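Long-range contact in NBS-LRR class disease resistance protein (PDB 6FU9), which probably acts as an intracellular immune receptor of rice that recognises a pathogen effector through an integrated ferredoxin-like domain: residues A[9-14]-A[70-75]. Numbering follows the deposited sequence.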
loop_
_atom_site.group_PDB
_atom_site.type_symbol
_atom_site.label_atom_id
_atom_site.label_comp_id
_atom_site.label_asym_id
_atom_site.label_seq_id
_atom_site.Cartn_x
_atom_site.Cartn_y
_atom_site.Cartn_z
ATOM N N ILE A 9 -1.144 7.230 0.112
ATOM C CA ILE A 9 -1.960 6.762 1.182
ATOM C C ILE A 9 -2.642 5.479 0.712
ATOM O O ILE A 9 -3.249 5.467 -0.366
ATOM C CB ILE A 9 -3.054 7.744 1.563
ATOM C CG1 ILE A 9 -2.471 9.132 1.917
ATOM C CG2 ILE A 9 -3.865 7.202 2.710
ATOM C CD1 ILE A 9 -3.461 10.236 1.942
ATOM N N VAL A 10 -2.528 4.416 1.479
ATOM C CA VAL A 10 -3.186 3.140 1.126
ATOM C C VAL A 10 -4.201 2.813 2.181
ATOM O O VAL A 10 -3.852 2.807 3.403
ATOM C CB VAL A 10 -2.188 2.003 0.971
ATOM C CG1 VAL A 10 -2.913 0.720 0.445
ATOM C CG2 VAL A 10 -1.041 2.350 0.046
ATOM N N PHE A 11 -5.427 2.523 1.744
ATOM C CA PHE A 11 -6.490 2.047 2.606
ATOM C C PHE A 11 -6.751 0.563 2.323
ATOM O O PHE A 11 -6.560 0.116 1.180
ATOM C CB PHE A 11 -7.784 2.811 2.403
ATOM C CG PHE A 11 -7.704 4.283 2.675
ATOM C CD1 PHE A 11 -7.748 4.751 3.979
ATOM C CD2 PHE A 11 -7.590 5.209 1.670
ATOM C CE1 PHE A 11 -7.690 6.111 4.267
ATOM C CE2 PHE A 11 -7.521 6.560 1.935
ATOM C CZ PHE A 11 -7.583 7.004 3.241
ATOM N N LYS A 12 -7.174 -0.155 3.346
ATOM C CA LYS A 12 -7.783 -1.488 3.190
ATOM C C LYS A 12 -9.252 -1.311 3.434
ATOM O O LYS A 12 -9.687 -0.812 4.480
ATOM C CB LYS A 12 -7.110 -2.470 4.134
ATOM C CG LYS A 12 -5.731 -2.956 3.651
ATOM C CD LYS A 12 -5.696 -4.084 2.582
ATOM C CE LYS A 12 -5.848 -5.439 3.223
ATOM N NZ LYS A 12 -5.943 -6.532 2.246
ATOM N N ILE A 13 -10.079 -1.721 2.438
ATOM C CA ILE A 13 -11.556 -1.581 2.543
ATOM C C ILE A 13 -12.093 -2.865 2.034
ATOM O O ILE A 13 -12.031 -3.119 0.824
ATOM C CB ILE A 13 -12.112 -0.398 1.736
ATOM C CG1 ILE A 13 -11.239 0.859 1.844
ATOM C CG2 ILE A 13 -13.533 -0.126 2.159
ATOM C CD1 ILE A 13 -11.776 2.082 1.126
ATOM N N PRO A 14 -12.594 -3.715 2.925
ATOM C CA PRO A 14 -13.365 -4.857 2.415
ATOM C C PRO A 14 -14.401 -4.355 1.369
ATOM O O PRO A 14 -15.137 -3.421 1.632
ATOM C CB PRO A 14 -14.045 -5.394 3.667
ATOM C CG PRO A 14 -13.052 -5.084 4.727
ATOM C CD PRO A 14 -12.519 -3.718 4.387
ATOM N N ALA A 70 -13.304 1.334 6.076
ATOM C CA ALA A 70 -11.968 1.644 5.675
ATOM C C ALA A 70 -10.997 1.766 6.847
ATOM O O ALA A 70 -11.343 2.343 7.866
ATOM C CB ALA A 70 -11.988 2.913 4.834
ATOM N N MET A 71 -9.802 1.202 6.654
ATOM C CA MET A 71 -8.686 1.372 7.589
ATOM C C MET A 71 -7.451 1.846 6.824
ATOM O O MET A 71 -7.191 1.414 5.688
ATOM C CB MET A 71 -8.369 0.095 8.328
ATOM C CG MET A 71 -9.568 -0.413 9.155
ATOM S SD MET A 71 -9.922 0.642 10.603
ATOM C CE MET A 71 -8.583 0.095 11.678
ATOM N N PHE A 72 -6.634 2.648 7.469
ATOM C CA PHE A 72 -5.330 2.961 6.912
ATOM C C PHE A 72 -4.427 1.745 6.930
ATOM O O PHE A 72 -4.300 1.065 7.970
ATOM C CB PHE A 72 -4.646 4.099 7.661
ATOM C CG PHE A 72 -5.215 5.470 7.429
ATOM C CD1 PHE A 72 -4.709 6.253 6.453
ATOM C CD2 PHE A 72 -6.180 6.004 8.267
ATOM C CE1 PHE A 72 -5.158 7.565 6.282
ATOM C CE2 PHE A 72 -6.611 7.290 8.110
ATOM C CZ PHE A 72 -6.134 8.073 7.085
ATOM N N LEU A 73 -3.723 1.497 5.830
ATOM C CA LEU A 73 -2.655 0.517 5.736
ATOM C C LEU A 73 -1.291 1.156 5.672
ATOM O O LEU A 73 -0.334 0.609 6.224
ATOM C CB LEU A 73 -2.893 -0.435 4.504
ATOM C CG LEU A 73 -1.771 -1.441 4.176
ATOM C CD1 LEU A 73 -1.545 -2.430 5.298
ATOM C CD2 LEU A 73 -2.127 -2.203 2.874
ATOM N N GLU A 74 -1.182 2.237 4.915
ATOM C CA GLU A 74 0.115 2.878 4.749
ATOM C C GLU A 74 -0.037 4.364 4.557
ATOM O O GLU A 74 -0.971 4.847 3.893
ATOM C CB GLU A 74 0.799 2.293 3.502
ATOM C CG GLU A 74 2.063 3.026 3.096
ATOM C CD GLU A 74 2.618 2.502 1.800
ATOM O OE1 GLU A 74 2.285 1.386 1.388
ATOM O OE2 GLU A 74 3.473 3.233 1.196
ATOM N N VAL A 75 0.929 5.086 5.140
ATOM C CA VAL A 75 1.103 6.504 4.831
ATOM C C VAL A 75 2.585 6.706 4.496
ATOM O O VAL A 75 3.446 6.342 5.312
ATOM C CB VAL A 75 0.684 7.400 6.029
ATOM C CG1 VAL A 75 0.945 8.840 5.756
ATOM C CG2 VAL A 75 -0.785 7.186 6.376
#
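A classic beta bulge is worked into the pairing of strand 7-12 with strand 71-77, the centre-to-edge pair of this chain's ferredoxin-like sheet. Val10 stands opposite two residues, Leu73 and Glu74, and its carbonyl O takes two donors in its own plane: Leu73 N at 2.8 Å and, on a lone pair, Glu74 N at 3.1 Å. The bulge shifts the antiparallel register by one residue. Val10 N returns an almost straight bond to Glu74 O (172° at the hydrogen), closing the bulge; beyond it, Lys12 and Met71 exchange N-H and C=O, with Lys12 N 2.8 Å from Met71 O.

Apolar packing occupies both faces. On the face where Ile9 and Phe11 meet helix 56-66, the Phe72 ring turns back to Phe11 and also packs on an aromatic side chain of another protein. Phe11 CE1 lies over one face of that ring, 3.5 Å from Phe72 CE1 and nearer the ring's border than its centre, the planes inclined at 43°. Ile9 CG2, anti to its backbone N, touches the same Phe72 CE1 at 3.8 Å. On the other face, Leu73 runs alongside Val10 and Lys12, its CD2 touching Val10 CG1 at 3.9 Å and Lys12 CG at 3.8 Å.

Charged ends find partners elsewhere: Lys12, a chain kinked at its second and third torsions, carries NZ to Asp45 and to an acidic side chain of the other protein, while Glu74 OE2 bonds to Ser76 OG. One doubly gripped carbonyl thus absorbs the extra residue, so strand 71-77 stays bonded to strand 7-12 on one side and, through Glu74 and Val75, to the partner protein's strand.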